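Long-range contacts in protein prgH (Salmonella enterica subsp. enterica serovar Typhimurium, PDB 4G2S), which probably forms, through this FHA-like cytoplasmic domain, part of the basal body of the SPI-1 type III secretion system used in cell invasion: residues Y7-N13 / E99-R105; G26-V32 / V61-V67; E73-H77 / R87-L91. All coordinates share one frame; numbering follows the deposited sequence.

Contact 1. Residues Y7-N13 / E99-R105; sequences YIVRLLN and ELLILIR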
loop_
_atom_site.group_PDB
_atom_site.type_symbol
_atom_site.label_atom_id
_atom_site.label_comp_id
_atom_site.label_asym_id
_atom_site.label_seq_id
_atom_site.Cartn_x
_atom_site.Cartn_y
_atom_site.Cartn_z
ATOM N N TYR A 7 7.343 -29.467 3.228
ATOM C CA TYR A 7 8.383 -29.067 2.353
ATOM C C TYR A 7 8.418 -27.543 2.249
ATOM O O TYR A 7 7.448 -26.865 2.524
ATOM C CB TYR A 7 8.164 -29.668 0.968
ATOM C CG TYR A 7 8.189 -31.177 0.948
ATOM C CD1 TYR A 7 9.390 -31.882 0.933
ATOM C CD2 TYR A 7 6.991 -31.909 0.954
ATOM C CE1 TYR A 7 9.405 -33.285 0.966
ATOM C CE2 TYR A 7 7.008 -33.293 0.945
ATOM C CZ TYR A 7 8.209 -33.968 0.941
ATOM O OH TYR A 7 8.188 -35.329 0.941
ATOM N N ILE A 8 9.570 -27.032 1.858
ATOM C CA ILE A 8 9.780 -25.602 1.776
ATOM C C ILE A 8 10.331 -25.320 0.405
ATOM O O ILE A 8 11.149 -26.118 -0.109
ATOM C CB ILE A 8 10.775 -25.174 2.883
ATOM C CG1 ILE A 8 10.088 -25.249 4.241
ATOM C CG2 ILE A 8 11.303 -23.789 2.642
ATOM C CD1 ILE A 8 11.007 -25.018 5.427
ATOM N N VAL A 9 9.900 -24.207 -0.207
ATOM C CA VAL A 9 10.565 -23.746 -1.405
ATOM C C VAL A 9 11.510 -22.654 -0.994
ATOM O O VAL A 9 11.052 -21.659 -0.418
ATOM C CB VAL A 9 9.611 -23.134 -2.427
ATOM C CG1 VAL A 9 10.430 -22.740 -3.679
ATOM C CG2 VAL A 9 8.592 -24.155 -2.778
ATOM N N ARG A 10 12.778 -22.822 -1.358
ATOM C CA ARG A 10 13.803 -21.837 -1.213
ATOM C C ARG A 10 14.209 -21.244 -2.568
ATOM O O ARG A 10 14.508 -21.946 -3.564
ATOM C CB ARG A 10 15.032 -22.437 -0.494
ATOM C CG ARG A 10 16.119 -21.390 -0.208
ATOM C CD ARG A 10 17.452 -22.013 0.201
ATOM N NE ARG A 10 18.442 -21.014 0.543
ATOM C CZ ARG A 10 18.667 -20.505 1.756
ATOM N NH1 ARG A 10 17.953 -20.854 2.828
ATOM N NH2 ARG A 10 19.648 -19.617 1.897
ATOM N N LEU A 11 14.281 -19.929 -2.588
ATOM C CA LEU A 11 14.789 -19.215 -3.790
ATOM C C LEU A 11 16.300 -19.217 -3.782
ATOM O O LEU A 11 16.930 -18.999 -2.730
ATOM C CB LEU A 11 14.232 -17.821 -3.775
ATOM C CG LEU A 11 12.707 -17.748 -3.822
ATOM C CD1 LEU A 11 12.354 -16.278 -4.040
ATOM C CD2 LEU A 11 12.073 -18.596 -4.836
ATOM N N LEU A 12 16.920 -19.514 -4.912
ATOM C CA LEU A 12 18.382 -19.589 -4.965
ATOM C C LEU A 12 18.966 -18.481 -5.831
ATOM O O LEU A 12 20.168 -18.398 -5.973
ATOM C CB LEU A 12 18.857 -20.946 -5.512
ATOM C CG LEU A 12 18.402 -22.230 -4.806
ATOM C CD1 LEU A 12 19.096 -23.415 -5.467
ATOM C CD2 LEU A 12 18.727 -22.141 -3.329
ATOM N N ASN A 13 18.096 -17.683 -6.426
ATOM C CA ASN A 13 18.415 -16.431 -7.088
ATOM C C ASN A 13 17.244 -15.454 -6.962
ATOM O O ASN A 13 16.346 -15.690 -6.132
ATOM C CB ASN A 13 18.832 -16.651 -8.538
ATOM C CG ASN A 13 17.677 -16.995 -9.437
ATOM O OD1 ASN A 13 16.610 -17.360 -8.967
ATOM N ND2 ASN A 13 17.933 -17.026 -10.745
ATOM N N GLU A 99 13.710 -18.073 -15.766
ATOM C CA GLU A 99 15.023 -17.603 -15.246
ATOM C C GLU A 99 15.111 -17.679 -13.717
ATOM O O GLU A 99 16.117 -17.267 -13.128
ATOM C CB GLU A 99 15.319 -16.156 -15.697
ATOM C CG GLU A 99 16.675 -15.962 -16.338
ATOM C CD GLU A 99 16.738 -16.468 -17.771
ATOM O OE1 GLU A 99 15.996 -17.429 -18.104
ATOM O OE2 GLU A 99 17.554 -15.923 -18.561
ATOM N N LEU A 100 14.069 -18.169 -13.054
ATOM C CA LEU A 100 14.144 -18.379 -11.637
ATOM C C LEU A 100 14.808 -19.697 -11.276
ATOM O O LEU A 100 14.576 -20.740 -11.938
ATOM C CB LEU A 100 12.736 -18.349 -11.043
ATOM C CG LEU A 100 12.641 -18.266 -9.559
ATOM C CD1 LEU A 100 13.192 -16.930 -9.040
ATOM C CD2 LEU A 100 11.207 -18.522 -9.169
ATOM N N LEU A 101 15.569 -19.677 -10.188
ATOM C CA LEU A 101 16.176 -20.891 -9.649
ATOM C C LEU A 101 15.690 -21.137 -8.196
ATOM O O LEU A 101 15.799 -20.261 -7.295
ATOM C CB LEU A 101 17.706 -20.759 -9.778
ATOM C CG LEU A 101 18.593 -21.975 -9.946
ATOM C CD1 LEU A 101 20.046 -21.567 -10.003
ATOM C CD2 LEU A 101 18.370 -22.864 -8.753
ATOM N N ILE A 102 15.106 -22.320 -7.975
ATOM C CA ILE A 102 14.533 -22.669 -6.696
ATOM C C ILE A 102 15.068 -23.985 -6.266
ATOM O O ILE A 102 15.649 -24.713 -7.017
ATOM C CB ILE A 102 12.982 -22.787 -6.750
ATOM C CG1 ILE A 102 12.558 -23.946 -7.651
ATOM C CG2 ILE A 102 12.339 -21.517 -7.326
ATOM C CD1 ILE A 102 11.048 -24.200 -7.585
ATOM N N LEU A 103 14.767 -24.336 -5.033
ATOM C CA LEU A 103 15.196 -25.576 -4.487
ATOM C C LEU A 103 14.063 -25.978 -3.549
ATOM O O LEU A 103 13.510 -25.098 -2.925
ATOM C CB LEU A 103 16.533 -25.346 -3.741
ATOM C CG LEU A 103 17.023 -26.665 -3.166
ATOM C CD1 LEU A 103 18.531 -26.771 -3.345
ATOM C CD2 LEU A 103 16.607 -26.867 -1.718
ATOM N N ILE A 104 13.620 -27.262 -3.552
ATOM C CA ILE A 104 12.556 -27.729 -2.659
ATOM C C ILE A 104 13.239 -28.683 -1.653
ATOM O O ILE A 104 13.924 -29.652 -2.066
ATOM C CB ILE A 104 11.407 -28.455 -3.415
ATOM C CG1 ILE A 104 10.801 -27.562 -4.513
ATOM C CG2 ILE A 104 10.343 -28.910 -2.438
ATOM C CD1 ILE A 104 9.913 -28.298 -5.522
ATOM N N ARG A 105 13.086 -28.399 -0.360
ATOM C CA ARG A 105 13.705 -29.205 0.702
ATOM C C ARG A 105 12.684 -29.608 1.779
ATOM O O ARG A 105 11.724 -28.893 2.014
ATOM C CB ARG A 105 14.848 -28.424 1.370
ATOM C CG ARG A 105 14.373 -27.257 2.159
ATOM C CD ARG A 105 15.542 -26.429 2.694
ATOM N NE ARG A 105 15.094 -25.437 3.656
ATOM C CZ ARG A 105 14.688 -25.696 4.882
ATOM N NH1 ARG A 105 14.681 -26.932 5.353
ATOM N NH2 ARG A 105 14.381 -24.697 5.685
#
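Ile8 to Leu11 pair with Ile102 to Arg105 as neighbouring antiparallel strands in the middle of a four-stranded sheet, joining residues close to the two ends of the chain. Ile8–Arg105 and Arg10–Leu103 are hydrogen-bonded pairs; Val9–Ile104, between them, and Leu11–Ile102, one step beyond Arg10–Leu103, are non-hydrogen-bonded pairs. Beyond the strand end Leu12 N still reaches Leu101 O (2.7 Å), and then the side-chain amide of Asn13 takes over the ladder. Its OD1 accepts from Leu101 N at 2.8 Å, with the donor 43° out of the carbonyl plane, while ND2 gives a bond lying almost in the amide plane to Glu99 O (3.0 Å). Two bonds to the backbone of 99-105, at Glu99 and Leu101, hold the amide's rotation, a place that suits asparagine because it offers both a donor and an acceptor. The arrangement belongs to the two-sheet beta sandwich of an FHA domain. Val9, Leu11, Ile102 and Ile104 face the other sheet, where branched aliphatic side chains fill the core; Leu11 CD2 meets Ile102 CG2 at 3.8 Å. On the reverse face Leu12 CD1 packs tightly against Leu101 CD2 (3.4 Å) and also touches Leu103 CB. Further along this face Arg105 runs beside Ile8. With CG between the backbone N and the carbonyl carbon (chi1 68°), its extended chain brings one guanidinium face over Ile8 CD1, 3.4 Å from NH2. Arg105 NH1 gives a bond to Glu107 O, and Glu20 receives salt bridges from both Arg105 and Arg10, which probably offsets their like charges; Arg10 also reaches Glu64 of a second subunit.

Contact 2. Residues G26-V32 / V61-V67; sequences GRTLFVV and VNFEIQV
Phe30 and Phe63 meet across a hydrogen-bonded antiparallel pair, their ring planes only 12° apart but slid so far that the rings barely overlap. What lies over the Phe63 face is instead the CB of Phe30, 3.7 Å from the ring centroid, in a CH-pi contact. Phe63 reaches this position because its CG sits between backbone N and carbonyl carbon (chi1 64°), which brings one face of the ring under Phe30 CB. Val32 CG2 adds an aliphatic contact at Phe63 CE2 (3.9 Å). On the other face of the strands Arg27 bends over Glu64: NH1 meets OE1 at 3.1 Å in a salt bridge, approaching from above the carboxylate plane, with the two flat groups almost perpendicular. Glu64 OE1 is also held by Arg10 of a third subunit, a sharing that probably steadies its negative charge. Paired backbone bonds at Gly26–Val67, Thr28–Ile65 and Phe30–Phe63 set this register. At the next step Asn62 OD1 replaces a main-chain carbonyl, accepting a nearly straight bond from Val32 N (3.0 Å), while its ND2 reaches Ser15 O and Asn17 O of the third subunit. Gly26 has a positive phi of 104°, where a CB would press on the preceding carbonyl oxygen. Strand 26-33 is flanked on its other edge by strand 51-55, and strand 63-67 by strand 74-80; the phenylalanine face packs on Leu100 and Ile102 of strand 100-106.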
loop_
_atom_site.group_PDB
_atom_site.type_symbol
_atom_site.label_atom_id
_atom_site.label_comp_id
_atom_site.label_asym_id
_atom_site.label_seq_id
_atom_site.Cartn_x
_atom_site.Cartn_y
_atom_site.Cartn_z
ATOM N N GLY A 26 -1.159 -30.196 -1.479
ATOM C CA GLY A 26 -1.958 -29.714 -2.590
ATOM C C GLY A 26 -1.136 -28.798 -3.488
ATOM O O GLY A 26 0.065 -29.049 -3.681
ATOM N N ARG A 27 -1.780 -27.763 -4.030
ATOM C CA ARG A 27 -1.234 -26.891 -5.074
ATOM C C ARG A 27 -0.874 -25.537 -4.501
ATOM O O ARG A 27 -1.724 -24.907 -3.912
ATOM C CB ARG A 27 -2.264 -26.674 -6.187
ATOM C CG ARG A 27 -2.047 -25.392 -7.030
ATOM C CD ARG A 27 -3.331 -24.645 -7.494
ATOM N NE ARG A 27 -3.649 -23.376 -6.783
ATOM C CZ ARG A 27 -3.987 -22.191 -7.346
ATOM N NH1 ARG A 27 -4.052 -21.995 -8.691
ATOM N NH2 ARG A 27 -4.278 -21.158 -6.553
ATOM N N THR A 28 0.377 -25.112 -4.696
ATOM C CA THR A 28 0.800 -23.751 -4.387
ATOM C C THR A 28 1.232 -23.064 -5.680
ATOM O O THR A 28 2.046 -23.597 -6.401
ATOM C CB THR A 28 1.957 -23.757 -3.362
ATOM O OG1 THR A 28 1.538 -24.534 -2.223
ATOM C CG2 THR A 28 2.239 -22.375 -2.876
ATOM N N LEU A 29 0.648 -21.897 -5.921
ATOM C CA LEU A 29 1.003 -20.968 -7.030
ATOM C C LEU A 29 2.074 -19.938 -6.684
ATOM O O LEU A 29 2.014 -19.247 -5.639
ATOM C CB LEU A 29 -0.209 -20.229 -7.491
ATOM C CG LEU A 29 -0.094 -19.257 -8.730
ATOM C CD1 LEU A 29 0.272 -20.066 -9.937
ATOM C CD2 LEU A 29 -1.469 -18.512 -8.944
ATOM N N PHE A 30 3.017 -19.832 -7.594
ATOM C CA PHE A 30 4.060 -18.851 -7.612
ATOM C C PHE A 30 3.882 -17.994 -8.861
ATOM O O PHE A 30 4.033 -18.445 -9.990
ATOM C CB PHE A 30 5.444 -19.517 -7.562
ATOM C CG PHE A 30 5.702 -20.190 -6.260
ATOM C CD1 PHE A 30 5.210 -21.468 -6.045
ATOM C CD2 PHE A 30 6.297 -19.526 -5.233
ATOM C CE1 PHE A 30 5.401 -22.103 -4.817
ATOM C CE2 PHE A 30 6.514 -20.161 -3.977
ATOM C CZ PHE A 30 6.061 -21.444 -3.794
ATOM N N VAL A 31 3.604 -16.709 -8.647
ATOM C CA VAL A 31 3.510 -15.742 -9.723
ATOM C C VAL A 31 4.840 -15.019 -9.696
ATOM O O VAL A 31 5.238 -14.517 -8.624
ATOM C CB VAL A 31 2.393 -14.701 -9.507
ATOM C CG1 VAL A 31 2.435 -13.630 -10.637
ATOM C CG2 VAL A 31 1.033 -15.368 -9.406
ATOM N N VAL A 32 5.527 -15.017 -10.854
ATOM C CA VAL A 32 6.885 -14.586 -10.991
ATOM C C VAL A 32 6.966 -13.564 -12.157
ATOM O O VAL A 32 6.678 -13.852 -13.340
ATOM C CB VAL A 32 7.846 -15.729 -11.306
ATOM C CG1 VAL A 32 9.282 -15.288 -11.204
ATOM C CG2 VAL A 32 7.651 -16.959 -10.454
ATOM N N VAL A 61 8.404 -17.012 -15.163
ATOM C CA VAL A 61 7.338 -17.900 -15.579
ATOM C C VAL A 61 6.549 -18.330 -14.312
ATOM O O VAL A 61 7.190 -18.744 -13.365
ATOM C CB VAL A 61 7.892 -19.183 -16.188
ATOM C CG1 VAL A 61 6.754 -20.146 -16.520
ATOM C CG2 VAL A 61 8.699 -18.909 -17.472
ATOM N N ASN A 62 5.222 -18.289 -14.369
ATOM C CA ASN A 62 4.407 -18.707 -13.185
ATOM C C ASN A 62 4.453 -20.222 -13.104
ATOM O O ASN A 62 4.567 -20.913 -14.176
ATOM C CB ASN A 62 2.987 -18.230 -13.346
ATOM C CG ASN A 62 2.858 -16.661 -13.319
ATOM O OD1 ASN A 62 3.876 -15.920 -13.169
ATOM N ND2 ASN A 62 1.631 -16.176 -13.393
ATOM N N PHE A 63 4.374 -20.728 -11.907
ATOM C CA PHE A 63 4.365 -22.160 -11.774
ATOM C C PHE A 63 3.577 -22.618 -10.550
ATOM O O PHE A 63 3.384 -21.822 -9.638
ATOM C CB PHE A 63 5.796 -22.705 -11.764
ATOM C CG PHE A 63 6.629 -22.258 -10.604
ATOM C CD1 PHE A 63 6.724 -22.980 -9.459
ATOM C CD2 PHE A 63 7.389 -21.093 -10.715
ATOM C CE1 PHE A 63 7.559 -22.606 -8.404
ATOM C CE2 PHE A 63 8.216 -20.698 -9.684
ATOM C CZ PHE A 63 8.278 -21.415 -8.489
ATOM N N GLU A 64 3.140 -23.888 -10.546
ATOM C CA GLU A 64 2.533 -24.503 -9.375
ATOM C C GLU A 64 3.373 -25.641 -8.926
ATOM O O GLU A 64 3.844 -26.451 -9.724
ATOM C CB GLU A 64 1.098 -24.994 -9.620
ATOM C CG GLU A 64 0.190 -24.007 -10.348
ATOM C CD GLU A 64 -1.271 -24.442 -10.326
ATOM O OE1 GLU A 64 -2.170 -23.619 -10.537
ATOM O OE2 GLU A 64 -1.543 -25.620 -9.964
ATOM N N ILE A 65 3.506 -25.742 -7.623
ATOM C CA ILE A 65 4.027 -26.937 -6.974
ATOM C C ILE A 65 2.906 -27.749 -6.349
ATOM O O ILE A 65 2.025 -27.229 -5.609
ATOM C CB ILE A 65 5.145 -26.593 -5.969
ATOM C CG1 ILE A 65 6.268 -25.904 -6.746
ATOM C CG2 ILE A 65 5.618 -27.866 -5.256
ATOM C CD1 ILE A 65 7.583 -25.857 -6.036
ATOM N N GLN A 66 2.901 -29.042 -6.710
ATOM C CA GLN A 66 1.892 -29.976 -6.205
ATOM C C GLN A 66 2.529 -31.051 -5.333
ATOM O O GLN A 66 3.392 -31.768 -5.807
ATOM C CB GLN A 66 1.182 -30.684 -7.354
ATOM C CG GLN A 66 -0.012 -31.466 -6.894
ATOM C CD GLN A 66 -0.832 -32.063 -8.032
ATOM O OE1 GLN A 66 -0.669 -31.716 -9.197
ATOM N NE2 GLN A 66 -1.752 -32.944 -7.677
ATOM N N VAL A 67 2.046 -31.182 -4.107
ATOM C CA VAL A 67 2.599 -32.097 -3.091
ATOM C C VAL A 67 1.429 -33.024 -2.831
ATOM O O VAL A 67 0.407 -32.555 -2.259
ATOM C CB VAL A 67 2.962 -31.356 -1.796
ATOM C CG1 VAL A 67 3.372 -32.309 -0.680
ATOM C CG2 VAL A 67 4.031 -30.276 -2.022
#

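Contact 3. Residues E73-H77 / R87-L91; sequences EIILH and RSVQL
Ile74 is the tight point of this contact, its two branches reaching different residues of 87-91. Its CG2 presses on Val89 CG2 at 3.4 Å and its CD1 on Leu91 CD2, also at 3.4 Å, both closer than usual for carbon. In each pair the side chains cross at about a right angle. Val89 presents that methyl because CG2 lies between its backbone N and carbonyl carbon (chi1, measured to CG1, -76°); the other methyl, CG1, rests 4.1 Å from Leu76 CB. Branched and aliphatic residues suit this side, since it is turned into the protein core. The backbone supports it with three fairly straight hydrogen bonds: Val89 N to Ile74 O, Leu76 N to Arg87 O, and Arg87 N to Leu76 O, each 2.9 Å long. The last two make Leu76–Arg87 a hydrogen-bonded pair of the beta hairpin formed by strands 74-80 and 83-88, and the first continues the pairing past Ser88.

The opposite face is looser and more polar. There Ile75 CD1 approaches Ser88 OG at 3.7 Å, a plain van der Waals contact beside an exposed serine, for which a small hydroxyl is well suited. Arg87 belongs to the Leu76 face but lies at its margin: its long chain runs alongside Leu76, whose CD2 comes 4.0 Å from NE, and carries the guanidinium to a salt bridge with Glu78 and a hydrogen bond to Gln96 O of strand 95-97. Strand 83-88 forms the edge of the five-stranded sheet within this chain, and strand 74-80 joins it to strand 63-67. Leu76 and Val89 pack on Ile95 of strand 95-97, while Ile74, Val89 and Leu91 cover Ile104 of strand 100-106.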
loop_
_atom_site.group_PDB
_atom_site.type_symbol
_atom_site.label_atom_id
_atom_site.label_comp_id
_atom_site.label_asym_id
_atom_site.label_seq_id
_atom_site.Cartn_x
_atom_site.Cartn_y
_atom_site.Cartn_z
ATOM N N GLU A 73 5.340 -37.866 -3.833
ATOM C CA GLU A 73 5.736 -37.375 -5.163
ATOM C C GLU A 73 5.559 -35.861 -5.278
ATOM O O GLU A 73 4.579 -35.328 -4.755
ATOM C CB GLU A 73 4.982 -38.112 -6.282
ATOM C CG GLU A 73 3.496 -37.776 -6.430
ATOM C CD GLU A 73 2.937 -38.097 -7.814
ATOM O OE1 GLU A 73 3.552 -38.884 -8.561
ATOM O OE2 GLU A 73 1.870 -37.553 -8.159
ATOM N N ILE A 74 6.522 -35.184 -5.936
ATOM C CA ILE A 74 6.477 -33.714 -6.146
ATOM C C ILE A 74 6.501 -33.319 -7.610
ATOM O O ILE A 74 7.475 -33.613 -8.346
ATOM C CB ILE A 74 7.612 -32.901 -5.414
ATOM C CG1 ILE A 74 7.575 -33.132 -3.901
ATOM C CG2 ILE A 74 7.420 -31.407 -5.639
ATOM C CD1 ILE A 74 8.866 -32.766 -3.209
ATOM N N ILE A 75 5.464 -32.578 -7.995
ATOM C CA ILE A 75 5.220 -32.208 -9.371
ATOM C C ILE A 75 5.242 -30.684 -9.524
ATOM O O ILE A 75 4.579 -30.000 -8.791
ATOM C CB ILE A 75 3.863 -32.754 -9.859
ATOM C CG1 ILE A 75 3.883 -34.267 -9.772
ATOM C CG2 ILE A 75 3.624 -32.359 -11.336
ATOM C CD1 ILE A 75 4.833 -34.944 -10.725
ATOM N N LEU A 76 6.032 -30.200 -10.466
ATOM C CA LEU A 76 6.002 -28.805 -10.778
ATOM C C LEU A 76 5.247 -28.615 -12.096
ATOM O O LEU A 76 5.510 -29.337 -13.080
ATOM C CB LEU A 76 7.403 -28.281 -10.807
ATOM C CG LEU A 76 7.565 -26.733 -10.934
ATOM C CD1 LEU A 76 8.774 -26.350 -10.170
ATOM C CD2 LEU A 76 7.677 -26.438 -12.402
ATOM N N HIS A 77 4.233 -27.746 -12.068
ATOM C CA HIS A 77 3.520 -27.377 -13.287
ATOM C C HIS A 77 3.980 -26.031 -13.711
ATOM O O HIS A 77 3.715 -25.040 -13.005
ATOM C CB HIS A 77 2.049 -27.341 -13.032
ATOM C CG HIS A 77 1.525 -28.574 -12.458
ATOM N ND1 HIS A 77 1.225 -29.628 -13.208
ATOM C CD2 HIS A 77 1.178 -28.909 -11.157
ATOM C CE1 HIS A 77 0.720 -30.606 -12.428
ATOM N NE2 HIS A 77 0.696 -30.174 -11.185
ATOM N N ARG A 87 6.455 -31.527 -14.718
ATOM C CA ARG A 87 7.603 -32.470 -14.509
ATOM C C ARG A 87 7.710 -32.855 -13.044
ATOM O O ARG A 87 7.350 -32.078 -12.161
ATOM C CB ARG A 87 8.907 -31.808 -14.944
ATOM C CG ARG A 87 8.940 -30.355 -14.558
ATOM C CD ARG A 87 10.325 -29.710 -14.601
ATOM N NE ARG A 87 10.198 -28.266 -14.866
ATOM C CZ ARG A 87 11.178 -27.387 -14.674
ATOM N NH1 ARG A 87 12.365 -27.747 -14.229
ATOM N NH2 ARG A 87 10.962 -26.117 -14.933
ATOM N N SER A 88 8.196 -34.062 -12.800
ATOM C CA SER A 88 8.663 -34.488 -11.473
ATOM C C SER A 88 9.915 -33.769 -11.046
ATOM O O SER A 88 10.814 -33.581 -11.864
ATOM C CB SER A 88 9.027 -36.013 -11.501
ATOM O OG SER A 88 8.105 -36.703 -10.705
ATOM N N VAL A 89 10.004 -33.376 -9.784
ATOM C CA VAL A 89 11.195 -32.711 -9.320
ATOM C C VAL A 89 11.728 -33.399 -8.086
ATOM O O VAL A 89 10.977 -33.893 -7.263
ATOM C CB VAL A 89 10.999 -31.202 -8.953
ATOM C CG1 VAL A 89 10.913 -30.358 -10.223
ATOM C CG2 VAL A 89 9.772 -31.008 -8.081
ATOM N N GLN A 90 13.045 -33.346 -7.964
ATOM C CA GLN A 90 13.748 -33.988 -6.875
ATOM C C GLN A 90 14.068 -32.978 -5.794
ATOM O O GLN A 90 14.281 -31.767 -6.078
ATOM C CB GLN A 90 15.019 -34.636 -7.412
ATOM C CG GLN A 90 14.781 -35.617 -8.554
ATOM C CD GLN A 90 13.444 -36.354 -8.440
ATOM O OE1 GLN A 90 13.169 -37.007 -7.427
ATOM N NE2 GLN A 90 12.587 -36.217 -9.470
ATOM N N LEU A 91 14.063 -33.462 -4.556
ATOM C CA LEU A 91 14.421 -32.636 -3.431
ATOM C C LEU A 91 15.901 -32.263 -3.440
ATOM O O LEU A 91 16.743 -33.013 -3.912
ATOM C CB LEU A 91 14.110 -33.321 -2.127
ATOM C CG LEU A 91 12.657 -33.637 -1.845
ATOM C CD1 LEU A 91 12.602 -34.420 -0.545
ATOM C CD2 LEU A 91 11.823 -32.405 -1.669
#

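Overall arrangement
The three contacts span both sheets of the beta sandwich, their centres about 11 to 12 Å apart. Contact 1 brings together residues near the two ends of the chain in the four-stranded sheet, so everything between, including contacts 2 and 3, falls within its span. Contact 2 closes before contact 3 begins, and both belong to the five-stranded mixed sheet, where strands 63-67 and 74-80 are neighbours: Glu64 O and His77 N lie 2.7 Å apart, probably hydrogen-bonded. Between the sheets, Ile104 of contact 1 is a meeting point, its CD1 touching Ile65 CD1 at 3.4 Å and Val89 CG2 at 3.7 Å. One hydrophobic core thus unites all three, while Arg10, Arg27 and Glu64 link subunits.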